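Spermidine synthase (Corynebacterium glutamicum ATCC 13032, PDB 3GJY) probably catalyses aminopropyl transfer from decarboxylated S-adenosylmethionine to putrescine, the step that forms spermidine. Local coordinates at residues A[34-39]-A[130-135]; A[46-51]-A[56-61]. One frame throughout, in Å; residues are numbered along the deposited sequence.

Interaction 1: residues A[34-39]-A[130-135]; sequences IELEAD and REWFDI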
loop_
_atom_site.group_PDB
_atom_site.type_symbol
_atom_site.label_atom_id
_atom_site.label_comp_id
_atom_site.label_asym_id
_atom_site.label_seq_id
_atom_site.Cartn_x
_atom_site.Cartn_y
_atom_site.Cartn_z
ATOM N N ILE A 34 -16.640 -7.998 9.448
ATOM C CA ILE A 34 -16.654 -7.324 8.146
ATOM C C ILE A 34 -18.064 -6.785 7.882
ATOM O O ILE A 34 -19.016 -7.568 7.898
ATOM C CB ILE A 34 -16.276 -8.321 7.028
ATOM C CG1 ILE A 34 -14.907 -8.958 7.306
ATOM C CG2 ILE A 34 -16.272 -7.618 5.669
ATOM C CD1 ILE A 34 -14.734 -10.332 6.661
ATOM N N GLU A 35 -18.186 -5.485 7.620
ATOM C CA GLU A 35 -19.497 -4.900 7.325
ATOM C C GLU A 35 -19.539 -4.378 5.906
ATOM O O GLU A 35 -18.635 -3.679 5.462
ATOM C CB GLU A 35 -19.858 -3.786 8.307
ATOM C CG GLU A 35 -21.278 -3.280 8.148
ATOM C CD GLU A 35 -22.250 -4.101 8.930
ATOM O OE1 GLU A 35 -21.777 -4.872 9.795
ATOM O OE2 GLU A 35 -23.472 -3.963 8.693
ATOM N N LEU A 36 -20.599 -4.762 5.184
ATOM C CA LEU A 36 -20.798 -4.293 3.817
ATOM C C LEU A 36 -22.002 -3.382 3.800
ATOM O O LEU A 36 -23.084 -3.786 4.234
ATOM C CB LEU A 36 -21.025 -5.482 2.879
ATOM C CG LEU A 36 -19.981 -6.617 2.946
ATOM C CD1 LEU A 36 -20.311 -7.680 1.925
ATOM C CD2 LEU A 36 -18.513 -6.127 2.769
ATOM N N GLU A 37 -21.811 -2.157 3.294
ATOM C CA GLU A 37 -22.905 -1.178 3.214
ATOM C C GLU A 37 -23.038 -0.655 1.775
ATOM O O GLU A 37 -22.052 -0.235 1.162
ATOM C CB GLU A 37 -22.628 -0.019 4.176
ATOM C CG GLU A 37 -22.668 -0.362 5.638
ATOM C CD GLU A 37 -22.183 0.791 6.496
ATOM O OE1 GLU A 37 -20.969 0.898 6.715
ATOM O OE2 GLU A 37 -23.025 1.610 6.961
ATOM N N ALA A 38 -24.256 -0.663 1.248
ATOM C CA ALA A 38 -24.520 -0.156 -0.102
ATOM C C ALA A 38 -24.598 1.355 -0.050
ATOM O O ALA A 38 -25.251 1.918 0.836
ATOM C CB ALA A 38 -25.850 -0.723 -0.621
ATOM N N ASP A 39 -23.933 2.026 -0.980
ATOM C CA ASP A 39 -24.076 3.480 -1.116
ATOM C C ASP A 39 -25.524 3.863 -1.423
ATOM O O ASP A 39 -26.137 3.306 -2.331
ATOM C CB ASP A 39 -23.246 4.003 -2.293
ATOM C CG ASP A 39 -21.742 3.963 -2.073
ATOM O OD1 ASP A 39 -21.218 3.660 -0.981
ATOM O OD2 ASP A 39 -21.077 4.253 -3.077
ATOM N N ARG A 130 -13.021 -12.722 -3.423
ATOM C CA ARG A 130 -13.172 -13.483 -4.673
ATOM C C ARG A 130 -14.638 -13.556 -5.121
ATOM O O ARG A 130 -14.908 -13.449 -6.324
ATOM C CB ARG A 130 -12.593 -14.893 -4.471
ATOM C CG ARG A 130 -12.696 -15.847 -5.659
ATOM C CD ARG A 130 -12.047 -15.343 -6.931
ATOM N NE ARG A 130 -10.589 -15.233 -6.798
ATOM C CZ ARG A 130 -9.820 -14.540 -7.631
ATOM N NH1 ARG A 130 -10.380 -13.817 -8.593
ATOM N NH2 ARG A 130 -8.487 -14.508 -7.445
ATOM N N GLU A 131 -15.565 -13.694 -4.167
ATOM C CA GLU A 131 -16.974 -13.875 -4.524
ATOM C C GLU A 131 -17.632 -12.549 -4.923
ATOM O O GLU A 131 -18.375 -12.492 -5.910
ATOM C CB GLU A 131 -17.760 -14.497 -3.358
ATOM C CG GLU A 131 -17.393 -15.935 -2.960
ATOM C CD GLU A 131 -17.617 -16.983 -4.019
ATOM O OE1 GLU A 131 -18.306 -16.716 -5.044
ATOM O OE2 GLU A 131 -17.061 -18.096 -3.808
ATOM N N TRP A 132 -17.347 -11.468 -4.178
ATOM C CA TRP A 132 -18.183 -10.263 -4.246
ATOM C C TRP A 132 -17.496 -8.963 -4.584
ATOM O O TRP A 132 -18.181 -7.985 -4.867
ATOM C CB TRP A 132 -18.901 -10.072 -2.886
ATOM C CG TRP A 132 -20.116 -10.925 -2.700
ATOM C CD1 TRP A 132 -20.765 -11.658 -3.654
ATOM C CD2 TRP A 132 -20.852 -11.100 -1.485
ATOM N NE1 TRP A 132 -21.875 -12.273 -3.107
ATOM C CE2 TRP A 132 -21.949 -11.961 -1.778
ATOM C CE3 TRP A 132 -20.717 -10.587 -0.191
ATOM C CZ2 TRP A 132 -22.891 -12.335 -0.801
ATOM C CZ3 TRP A 132 -21.650 -10.968 0.793
ATOM C CH2 TRP A 132 -22.720 -11.824 0.466
ATOM N N PHE A 133 -16.172 -8.894 -4.484
ATOM C CA PHE A 133 -15.509 -7.606 -4.634
ATOM C C PHE A 133 -14.952 -7.336 -6.026
ATOM O O PHE A 133 -14.123 -6.436 -6.227
ATOM C CB PHE A 133 -14.515 -7.276 -3.509
ATOM C CG PHE A 133 -15.086 -7.391 -2.097
ATOM C CD1 PHE A 133 -16.465 -7.281 -1.822
ATOM C CD2 PHE A 133 -14.199 -7.667 -1.043
ATOM C CE1 PHE A 133 -16.953 -7.418 -0.486
ATOM C CE2 PHE A 133 -14.652 -7.795 0.279
ATOM C CZ PHE A 133 -16.045 -7.688 0.558
ATOM N N ASP A 134 -15.456 -8.099 -6.999
ATOM C CA ASP A 134 -15.364 -7.707 -8.412
ATOM C C ASP A 134 -13.912 -7.643 -8.883
ATOM O O ASP A 134 -13.489 -6.695 -9.544
ATOM C CB ASP A 134 -16.089 -6.364 -8.672
ATOM C CG ASP A 134 -16.195 -6.023 -10.132
ATOM O OD1 ASP A 134 -16.448 -6.936 -10.959
ATOM O OD2 ASP A 134 -16.111 -4.826 -10.447
ATOM N N ILE A 135 -13.194 -8.719 -8.594
ATOM C CA ILE A 135 -11.812 -8.861 -9.013
ATOM C C ILE A 135 -11.708 -9.811 -10.178
ATOM O O ILE A 135 -12.523 -10.738 -10.309
ATOM C CB ILE A 135 -10.907 -9.321 -7.834
ATOM C CG1 ILE A 135 -11.330 -10.669 -7.254
ATOM C CG2 ILE A 135 -10.907 -8.253 -6.736
ATOM C CD1 ILE A 135 -10.327 -11.213 -6.177
#

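Interaction 2: residues A[46-51]-A[56-61]; sequences WLISIN and SHIVLG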
loop_
_atom_site.group_PDB
_atom_site.type_symbol
_atom_site.label_atom_id
_atom_site.label_comp_id
_atom_site.label_asym_id
_atom_site.label_seq_id
_atom_site.Cartn_x
_atom_site.Cartn_y
_atom_site.Cartn_z
ATOM N N TRP A 46 -20.222 0.228 -2.915
ATOM C CA TRP A 46 -20.144 -0.567 -1.699
ATOM C C TRP A 46 -19.003 -0.113 -0.811
ATOM O O TRP A 46 -17.868 0.081 -1.292
ATOM C CB TRP A 46 -19.911 -2.046 -2.045
ATOM C CG TRP A 46 -21.144 -2.636 -2.612
ATOM C CD1 TRP A 46 -21.503 -2.697 -3.944
ATOM C CD2 TRP A 46 -22.239 -3.159 -1.867
ATOM N NE1 TRP A 46 -22.769 -3.273 -4.058
ATOM C CE2 TRP A 46 -23.230 -3.567 -2.800
ATOM C CE3 TRP A 46 -22.468 -3.367 -0.494
ATOM C CZ2 TRP A 46 -24.446 -4.174 -2.398
ATOM C CZ3 TRP A 46 -23.672 -3.971 -0.091
ATOM C CH2 TRP A 46 -24.641 -4.362 -1.053
ATOM N N LEU A 47 -19.321 0.085 0.466
ATOM C CA LEU A 47 -18.326 0.380 1.488
ATOM C C LEU A 47 -18.050 -0.890 2.277
ATOM O O LEU A 47 -19.002 -1.562 2.703
ATOM C CB LEU A 47 -18.810 1.499 2.438
ATOM C CG LEU A 47 -17.762 1.949 3.472
ATOM C CD1 LEU A 47 -16.521 2.662 2.893
ATOM C CD2 LEU A 47 -18.378 2.830 4.574
ATOM N N ILE A 48 -16.764 -1.224 2.434
ATOM C CA ILE A 48 -16.346 -2.401 3.179
ATOM C C ILE A 48 -15.614 -1.894 4.408
ATOM O O ILE A 48 -14.641 -1.150 4.266
ATOM C CB ILE A 48 -15.401 -3.287 2.336
ATOM C CG1 ILE A 48 -16.135 -3.773 1.073
ATOM C CG2 ILE A 48 -14.881 -4.485 3.169
ATOM C CD1 ILE A 48 -15.475 -3.516 -0.210
ATOM N N SER A 49 -16.110 -2.267 5.600
ATOM C CA SER A 49 -15.480 -1.908 6.880
ATOM C C SER A 49 -14.992 -3.154 7.580
ATOM O O SER A 49 -15.561 -4.244 7.419
ATOM C CB SER A 49 -16.447 -1.186 7.820
ATOM O OG SER A 49 -16.893 -0.005 7.186
ATOM N N ILE A 50 -13.918 -2.980 8.327
ATOM C CA ILE A 50 -13.251 -4.080 9.028
ATOM C C ILE A 50 -13.060 -3.632 10.474
ATOM O O ILE A 50 -12.429 -2.587 10.746
ATOM C CB ILE A 50 -11.899 -4.386 8.338
ATOM C CG1 ILE A 50 -12.116 -4.829 6.882
ATOM C CG2 ILE A 50 -11.209 -5.500 9.041
ATOM C CD1 ILE A 50 -10.865 -4.927 6.034
ATOM N N ASN A 51 -13.636 -4.390 11.402
ATOM C CA ASN A 51 -13.635 -4.002 12.810
ATOM C C ASN A 51 -14.118 -2.565 13.020
ATOM O O ASN A 51 -13.566 -1.829 13.854
ATOM C CB ASN A 51 -12.248 -4.235 13.434
ATOM C CG ASN A 51 -11.848 -5.664 13.354
ATOM O OD1 ASN A 51 -12.690 -6.549 13.533
ATOM N ND2 ASN A 51 -10.598 -5.908 13.002
ATOM N N SER A 56 -12.366 -0.265 2.496
ATOM C CA SER A 56 -12.314 -0.054 1.054
ATOM C C SER A 56 -13.669 0.428 0.527
ATOM O O SER A 56 -14.684 0.347 1.233
ATOM C CB SER A 56 -11.873 -1.316 0.301
ATOM O OG SER A 56 -11.609 -0.940 -1.034
ATOM N N HIS A 57 -13.672 0.962 -0.691
ATOM C CA HIS A 57 -14.899 1.326 -1.367
ATOM C C HIS A 57 -14.760 0.958 -2.818
ATOM O O HIS A 57 -13.707 1.221 -3.408
ATOM C CB HIS A 57 -15.200 2.819 -1.192
ATOM C CG HIS A 57 -16.473 3.217 -1.841
ATOM N ND1 HIS A 57 -16.554 3.479 -3.194
ATOM C CD2 HIS A 57 -17.732 3.321 -1.355
ATOM C CE1 HIS A 57 -17.812 3.720 -3.509
ATOM N NE2 HIS A 57 -18.536 3.656 -2.410
ATOM N N ILE A 58 -15.791 0.315 -3.374
ATOM C CA ILE A 58 -15.758 -0.101 -4.780
ATOM C C ILE A 58 -17.059 0.282 -5.472
ATOM O O ILE A 58 -18.113 0.432 -4.821
ATOM C CB ILE A 58 -15.526 -1.602 -4.943
ATOM C CG1 ILE A 58 -16.627 -2.429 -4.261
ATOM C CG2 ILE A 58 -14.146 -1.973 -4.375
ATOM C CD1 ILE A 58 -16.462 -3.961 -4.429
ATOM N N VAL A 59 -16.971 0.467 -6.783
ATOM C CA VAL A 59 -18.166 0.544 -7.616
ATOM C C VAL A 59 -18.045 -0.630 -8.574
ATOM O O VAL A 59 -17.065 -0.737 -9.335
ATOM C CB VAL A 59 -18.220 1.871 -8.381
ATOM C CG1 VAL A 59 -19.443 1.861 -9.315
ATOM C CG2 VAL A 59 -18.257 3.091 -7.416
ATOM N N LEU A 60 -19.029 -1.518 -8.544
ATOM C CA LEU A 60 -18.952 -2.720 -9.389
ATOM C C LEU A 60 -18.871 -2.308 -10.867
ATOM O O LEU A 60 -19.560 -1.373 -11.326
ATOM C CB LEU A 60 -20.183 -3.613 -9.164
ATOM C CG LEU A 60 -20.486 -3.983 -7.708
ATOM C CD1 LEU A 60 -21.738 -4.893 -7.647
ATOM C CD2 LEU A 60 -19.285 -4.716 -7.037
ATOM N N GLY A 61 -18.000 -2.975 -11.609
ATOM C CA GLY A 61 -17.826 -2.696 -13.029
ATOM C C GLY A 61 -16.919 -1.513 -13.336
ATOM O O GLY A 61 -16.642 -1.248 -14.519
#

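Interaction 1: residues A[34-39]-A[130-135]
Leu-36, on strand 33-38, pushes its forked end against two aromatic side chains, Trp-132 and Phe-133, where helix 123-132 runs out. Two residues earlier, Ile-34 stops short of the aromatics and lies instead on Leu-128 of the same helix. At Leu-36 the gap between layers closes through side chains alone, since its CA is still 10.4 Å from the CA of Trp-132. CG stands anti to the carbonyl carbon (chi1 -52°), and CD1 extends the chain anti to CA while CD2 bends aside, which turns CD1 mainly to the indole and CD2 to the phenyl ring. Leu-36 CD1 approaches the six-membered part of the indole obliquely, 3.6 Å from Trp-132 CE3 and almost as near to CZ3, with the two side chains crossing at about a right angle. Leu-36 CD2 lies 3.7 Å from Phe-133 CZ, again meeting the ring at a slant; here leucine and phenylalanine reach toward each other from opposite directions. The division between the rings is not complete, because Phe-133 CE1 touches both methyls, at 3.8 Å from Leu-36 CD2 and 4.1 Å from Leu-36 CD1.

The contact joins the four-stranded antiparallel N-terminal sheet to the Rossmann-like, AdoMet-dependent methyltransferase type of core to which the helix belongs, consistent with the two-part build of spermidine synthases. Phe-133, the first residue to leave helical geometry, extends its ring back toward the strand, and it also touches Leu-125 and Leu-128 on the helix. Further along the strand, the methyl of Ala-38 meets Trp-46 rather than the helix end.

Interaction 2: residues A[46-51]-A[56-61]
Trp-46 and Ile-58 are joined by a pair of backbone hydrogen bonds, as are Ile-48 and Ser-56, which fixes the antiparallel pairing of the beta hairpin 45-50/53-59. Trp-46 N gives a 2.8 Å bond to Ile-58 O, and Ile-58 N returns one to Trp-46 O. In the second pair, Ile-48 N to Ser-56 O is nearly straight at 176°, although the donor is tilted from the carbonyl plane. Between them sits the non-hydrogen-bonded pair Leu-47 and His-57, whose CA atoms come within 4.6 Å. There the His-57 CA-H makes a bent contact with Trp-46 O, with 3.2 Å from CA to oxygen.

That same oxygen lies over one face of the imidazole, toward the rim, 3.2 Å from His-57 CD2. The ring gets there because CG is anti to the backbone N (chi1 -178°), which folds the imidazole over the neighbouring strand, and Asp-39 OD2 holds it by a hydrogen bond at NE2. Leu-47 is on the same face of the sheet, and its CD1 leans across to 3.4 Å from Ser-56 O.

Apolar contacts gather on the other face, with Trp-46, Ile-48 and Ile-58. Trp-46 CB meets Ile-58 CG1 at 4.0 Å, and Ile-48 CD1 comes up beside the same CG1. Beyond the end of the strand, Leu-60 rests its CG 4.1 Å from Trp-46 CD1. Ile-58 continues onto Thr-102 and Arg-105 of helix 102-110. The chemistry thus divides by layer: backbone bonds set the pairing, mostly apolar side chains line the face that carries Trp-46, Ile-48 and Ile-58, where Ser-56 OG adds a hydrogen bond to Thr-102 OG1, and on the reverse face the Asp-39 bond helps to hold an imidazole that also lies against a peptide oxygen.

Both interactions are largely buried and draw on the same N-terminal sheet, in which strands 33-38 and 45-50 are neighbours, linked by Glu-37 O and Leu-47 N. Interaction 2 works within that sheet: its 375 Å² of buried surface combines main-chain bonding with side-chain packing. Interaction 1 reaches from the sheet to the methyltransferase-like core, buries 129 Å² and has no hydrogen bond across it. They converge at Ile-48, which touches both Leu-36 and Phe-133, so the hairpin's apolar face and the helix end share one hydrophobic layer. A polar tie is added where Gly-61 N donates a hydrogen bond to Asp-134 OD2.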